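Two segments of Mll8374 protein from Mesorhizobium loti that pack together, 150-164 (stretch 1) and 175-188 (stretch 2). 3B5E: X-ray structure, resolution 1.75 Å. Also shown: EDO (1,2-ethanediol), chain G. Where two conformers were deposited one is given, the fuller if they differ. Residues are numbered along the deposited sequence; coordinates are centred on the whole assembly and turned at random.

Stretch 1, residues 150-164: HVPATDLAGIRTLII
Stretch 2, residues 175-188: FVPALVTLLSRHGA

Stretch 1 begins as a loop, extended apart from a tight bend at Ala153 (-81/56), where Thr154 N makes a weak bond to Pro152 O at 2.8 Å. It makes a type II beta turn from Leu156 to Ile159, and enters a strand at Arg160 that extends through Ile164. Stretch 2 is mainly a helix that runs to Arg185, followed by His186, Gly187 and Ala188. The strand and helix are nearly antiparallel, at 173° between their N-to-C directions, and their axes come within 10.4 Å. The CA atoms of Ile163 and Val180 are 8.1 Å apart. The chains draw together at the end of the helix: the CA atoms of Asp155 and His186 lie 5.4 Å apart, and those of Ala157 and Gly187 4.5 Å. On the loop side, the CA atoms of Val151 and Leu182 are 9.2 Å apart. The contact buries 675 Å², both sides summed.

Two hydrogen bonds join the stretches, both made by His186. Its chi1 is -78° (m) and its chi2 -98°. The ring donates from ND1 to Thr154 O at 2.8 Å. The backbone of the same residue accepts: Leu156 N to His186 O is 2.7 Å and nearly straight, at 169°. The loop thus offers a carbonyl and an amide two residues apart to one histidine. Pro152 O also lies at the ring edge, 3.1 Å from His186 CE1. With ND1 donating, NE2 remains for the 1,2-ethanediol, probably from the crystallisation liquor; His186 NE2 and EDO O1 are hydrogen bonded at 2.6 Å.

Turns on both chains lie where the stretches approach most closely. Gly187 ends the helix in a Schellman motif, with phi/psi 105/5. Its amide bonds to Ser184 O at 2.8 Å, and Ala188 N bonds to Leu183 O at 3.0 Å. A CB on Gly187 would lie 3.3 Å from both Ala157 N and Asp155 OD1, and would also be jammed against the preceding carbonyl. In stretch 1, the beta turn is closed by Ile159 N to Leu156 O at 2.9 Å. Gly158 adopts 93/-14, which likewise calls for glycine. Asp155 (chi1 t) accepts a hydrogen bond at OD1 from Ala157 N, 2.8 Å away, just where the turn begins. Two CA-H...O contacts add to the backbone fit: Ala157 CA to Gly187 O at 3.4 Å and Ala188 CA to Ile159 O at 3.5 Å.

The remaining contacts are largely apolar. Ile163 (chi1 m, chi2 t) points toward the helix and meets several of its side chains. Its CG2 is 3.7 Å from Val176 CG1. Its CD1 is 4.0 Å from Leu179 CD2, 4.0 Å from Val180 CG2 and 4.1 Å from Leu183 CD1. Leu156 (m, t) packs its CD1 3.9 Å from Leu183 CD2, while its CB sits 4.0 Å from Ala188 CB. Leu183 is also m, t. Thr161 (m) brings CG2 to 4.0 Å from Leu183 CD1; its OG1 is buried without a polar partner. At the loop end, Val151 CG2 reaches Leu182 CD1 at 4.2 Å, with both residues t at chi1.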

# COMPACT_ATOMS: atom_id res chain seq x y z
N HIS A 150 -16.60 0.94 10.08
CA HIS A 150 -17.53 1.91 9.52
C HIS A 150 -16.78 2.65 8.41
O HIS A 150 -15.66 3.16 8.61
CB HIS A 150 -18.10 2.83 10.60
CG HIS A 150 -18.74 2.10 11.74
ND1 HIS A 150 -19.75 1.17 11.55
CD2 HIS A 150 -18.50 2.12 13.07
CE1 HIS A 150 -20.11 0.67 12.72
NE2 HIS A 150 -19.36 1.23 13.66
N VAL A 151 -17.36 2.63 7.22
CA VAL A 151 -16.75 3.22 6.04
C VAL A 151 -17.55 4.46 5.72
O VAL A 151 -18.77 4.39 5.64
CB VAL A 151 -16.78 2.23 4.86
CG1 VAL A 151 -16.01 2.78 3.70
CG2 VAL A 151 -16.21 0.86 5.29
N PRO A 152 -16.89 5.60 5.53
CA PRO A 152 -17.65 6.76 5.09
C PRO A 152 -18.11 6.59 3.64
O PRO A 152 -17.61 5.72 2.95
CB PRO A 152 -16.66 7.92 5.20
CG PRO A 152 -15.41 7.35 5.69
CD PRO A 152 -15.46 5.89 5.66
N ALA A 153 -19.03 7.45 3.19
CA ALA A 153 -19.60 7.38 1.84
C ALA A 153 -18.64 8.02 0.86
O ALA A 153 -19.00 8.94 0.14
CB ALA A 153 -20.93 8.12 1.78
N THR A 154 -17.42 7.53 0.82
CA THR A 154 -16.36 8.13 0.01
C THR A 154 -16.50 7.72 -1.44
O THR A 154 -16.70 6.56 -1.75
CB THR A 154 -14.97 7.71 0.54
OG1 THR A 154 -14.87 8.14 1.90
CG2 THR A 154 -13.86 8.35 -0.25
N ASP A 155 -16.36 8.70 -2.33
CA ASP A 155 -16.46 8.45 -3.76
C ASP A 155 -15.07 8.19 -4.30
O ASP A 155 -14.25 9.11 -4.33
CB ASP A 155 -17.11 9.65 -4.47
CG ASP A 155 -17.33 9.42 -5.96
OD1 ASP A 155 -16.92 8.36 -6.49
OD2 ASP A 155 -17.93 10.31 -6.61
N LEU A 156 -14.83 6.96 -4.75
CA LEU A 156 -13.51 6.56 -5.26
C LEU A 156 -13.48 6.58 -6.79
O LEU A 156 -12.58 6.01 -7.42
CB LEU A 156 -13.16 5.14 -4.76
CG LEU A 156 -13.13 4.90 -3.25
CD1 LEU A 156 -12.84 3.43 -2.95
CD2 LEU A 156 -12.14 5.79 -2.51
N ALA A 157 -14.47 7.23 -7.40
CA ALA A 157 -14.55 7.30 -8.85
C ALA A 157 -13.22 7.78 -9.38
O ALA A 157 -12.64 8.72 -8.87
CB ALA A 157 -15.66 8.24 -9.30
N GLY A 158 -12.73 7.09 -10.39
CA GLY A 158 -11.48 7.47 -11.02
C GLY A 158 -10.26 6.77 -10.46
O GLY A 158 -9.19 6.83 -11.09
N ILE A 159 -10.37 6.11 -9.31
CA ILE A 159 -9.23 5.39 -8.75
C ILE A 159 -9.16 3.96 -9.35
O ILE A 159 -10.15 3.24 -9.39
CB ILE A 159 -9.27 5.37 -7.19
CG1 ILE A 159 -9.24 6.81 -6.68
CG2 ILE A 159 -8.11 4.59 -6.59
CD1 ILE A 159 -9.51 6.92 -5.19
N ARG A 160 -7.99 3.59 -9.85
CA ARG A 160 -7.75 2.22 -10.23
C ARG A 160 -7.04 1.49 -9.09
O ARG A 160 -5.98 1.94 -8.61
CB ARG A 160 -6.89 2.17 -11.49
CG ARG A 160 -7.57 2.73 -12.73
CD ARG A 160 -6.49 2.91 -13.85
NE ARG A 160 -6.03 1.61 -14.39
CZ ARG A 160 -4.77 1.12 -14.42
NH1 ARG A 160 -3.70 1.75 -13.94
NH2 ARG A 160 -4.60 -0.06 -14.97
N THR A 161 -7.63 0.36 -8.71
CA THR A 161 -7.10 -0.48 -7.66
C THR A 161 -6.86 -1.88 -8.22
O THR A 161 -7.74 -2.46 -8.88
CB THR A 161 -8.09 -0.57 -6.50
OG1 THR A 161 -8.59 0.74 -6.20
CG2 THR A 161 -7.40 -1.15 -5.27
N LEU A 162 -5.65 -2.40 -8.00
CA LEU A 162 -5.32 -3.77 -8.28
C LEU A 162 -5.31 -4.51 -6.92
O LEU A 162 -4.77 -3.99 -5.95
CB LEU A 162 -3.95 -3.86 -8.96
CG LEU A 162 -3.33 -5.23 -9.10
CD1 LEU A 162 -4.04 -6.12 -10.16
CD2 LEU A 162 -1.84 -5.05 -9.42
N ILE A 163 -5.92 -5.71 -6.88
CA ILE A 163 -5.89 -6.61 -5.73
C ILE A 163 -5.32 -7.93 -6.20
O ILE A 163 -5.72 -8.46 -7.28
CB ILE A 163 -7.33 -6.82 -5.13
CG1 ILE A 163 -7.84 -5.51 -4.52
CG2 ILE A 163 -7.33 -8.00 -4.15
CD1 ILE A 163 -9.34 -5.54 -4.22
N ILE A 164 -4.32 -8.46 -5.47
CA ILE A 164 -3.84 -9.81 -5.74
C ILE A 164 -3.99 -10.68 -4.52
O ILE A 164 -3.35 -10.44 -3.49
CB ILE A 164 -2.39 -9.83 -6.18
CG1 ILE A 164 -2.14 -8.80 -7.28
CG2 ILE A 164 -2.00 -11.28 -6.64
CD1 ILE A 164 -0.74 -8.88 -7.88
N PHE A 175 -11.69 -13.22 2.53
CA PHE A 175 -12.16 -11.87 2.76
C PHE A 175 -12.00 -11.02 1.52
O PHE A 175 -12.49 -9.89 1.50
CB PHE A 175 -11.41 -11.22 3.94
CG PHE A 175 -11.38 -12.07 5.17
CD1 PHE A 175 -12.58 -12.43 5.80
CD2 PHE A 175 -10.18 -12.56 5.67
CE1 PHE A 175 -12.59 -13.22 6.92
CE2 PHE A 175 -10.18 -13.35 6.83
CZ PHE A 175 -11.40 -13.69 7.44
N VAL A 176 -11.34 -11.53 0.48
CA VAL A 176 -11.12 -10.73 -0.72
C VAL A 176 -12.41 -10.34 -1.49
O VAL A 176 -12.55 -9.18 -1.87
CB VAL A 176 -9.99 -11.32 -1.62
CG1 VAL A 176 -9.83 -10.48 -2.90
CG2 VAL A 176 -8.72 -11.33 -0.82
N PRO A 177 -13.38 -11.27 -1.71
CA PRO A 177 -14.62 -10.84 -2.36
C PRO A 177 -15.27 -9.62 -1.69
O PRO A 177 -15.69 -8.69 -2.41
CB PRO A 177 -15.48 -12.10 -2.31
CG PRO A 177 -14.48 -13.20 -2.45
CD PRO A 177 -13.34 -12.75 -1.58
N ALA A 178 -15.30 -9.59 -0.35
CA ALA A 178 -15.93 -8.46 0.36
C ALA A 178 -15.22 -7.13 0.03
O ALA A 178 -15.87 -6.10 -0.15
CB ALA A 178 -15.95 -8.74 1.88
N LEU A 179 -13.89 -7.17 -0.08
CA LEU A 179 -13.11 -5.97 -0.40
C LEU A 179 -13.40 -5.51 -1.82
O LEU A 179 -13.51 -4.31 -2.07
CB LEU A 179 -11.61 -6.22 -0.23
CG LEU A 179 -10.74 -4.97 -0.26
CD1 LEU A 179 -11.14 -3.90 0.83
CD2 LEU A 179 -9.27 -5.42 -0.19
N VAL A 180 -13.47 -6.45 -2.75
CA VAL A 180 -13.82 -6.14 -4.16
C VAL A 180 -15.19 -5.45 -4.27
O VAL A 180 -15.33 -4.45 -4.96
CB VAL A 180 -13.80 -7.40 -5.08
CG1 VAL A 180 -14.41 -7.06 -6.47
CG2 VAL A 180 -12.35 -7.93 -5.17
N THR A 181 -16.16 -6.01 -3.56
CA THR A 181 -17.50 -5.46 -3.51
C THR A 181 -17.47 -4.04 -2.93
O THR A 181 -18.06 -3.09 -3.50
CB THR A 181 -18.44 -6.41 -2.69
OG1 THR A 181 -18.64 -7.60 -3.45
CG2 THR A 181 -19.82 -5.74 -2.41
N LEU A 182 -16.79 -3.89 -1.81
CA LEU A 182 -16.71 -2.60 -1.12
C LEU A 182 -16.12 -1.51 -2.02
O LEU A 182 -16.69 -0.43 -2.16
CB LEU A 182 -15.87 -2.75 0.15
CG LEU A 182 -15.68 -1.51 1.01
CD1 LEU A 182 -16.98 -1.14 1.67
CD2 LEU A 182 -14.56 -1.77 2.04
N LEU A 183 -14.94 -1.76 -2.59
CA LEU A 183 -14.24 -0.74 -3.37
C LEU A 183 -15.01 -0.43 -4.66
O LEU A 183 -15.13 0.73 -5.03
CB LEU A 183 -12.80 -1.16 -3.64
CG LEU A 183 -11.90 -1.35 -2.39
CD1 LEU A 183 -10.49 -1.86 -2.77
CD2 LEU A 183 -11.78 -0.05 -1.58
N SER A 184 -15.55 -1.47 -5.29
CA SER A 184 -16.42 -1.34 -6.46
C SER A 184 -17.62 -0.46 -6.16
O SER A 184 -17.89 0.50 -6.88
CB SER A 184 -16.90 -2.72 -6.96
OG SER A 184 -17.56 -2.58 -8.21
N ARG A 185 -18.33 -0.78 -5.08
CA ARG A 185 -19.51 -0.01 -4.69
C ARG A 185 -19.20 1.47 -4.49
O ARG A 185 -20.04 2.31 -4.79
CB ARG A 185 -20.16 -0.55 -3.42
CG ARG A 185 -20.96 -1.83 -3.62
CD ARG A 185 -21.49 -2.37 -2.31
NE ARG A 185 -22.22 -1.36 -1.55
N HIS A 186 -17.99 1.78 -4.02
CA HIS A 186 -17.61 3.16 -3.79
C HIS A 186 -17.09 3.85 -5.04
O HIS A 186 -16.76 5.03 -5.02
CB HIS A 186 -16.60 3.24 -2.66
CG HIS A 186 -17.22 3.11 -1.31
ND1 HIS A 186 -17.53 4.20 -0.53
CD2 HIS A 186 -17.65 2.02 -0.63
CE1 HIS A 186 -18.10 3.78 0.59
NE2 HIS A 186 -18.18 2.46 0.55
N GLY A 187 -17.00 3.09 -6.12
CA GLY A 187 -16.73 3.65 -7.42
C GLY A 187 -15.33 3.44 -7.95
O GLY A 187 -15.03 3.94 -9.01
N ALA A 188 -14.49 2.68 -7.24
CA ALA A 188 -13.15 2.36 -7.72
C ALA A 188 -13.24 1.42 -8.92
O ALA A 188 -14.16 0.62 -9.04
CB ALA A 188 -12.32 1.75 -6.61
C1 EDO G . -20.76 0.65 2.14
O1 EDO G . -19.46 1.14 2.45
C2 EDO G . -20.61 -0.70 1.49
O2 EDO G . -20.52 -0.46 0.09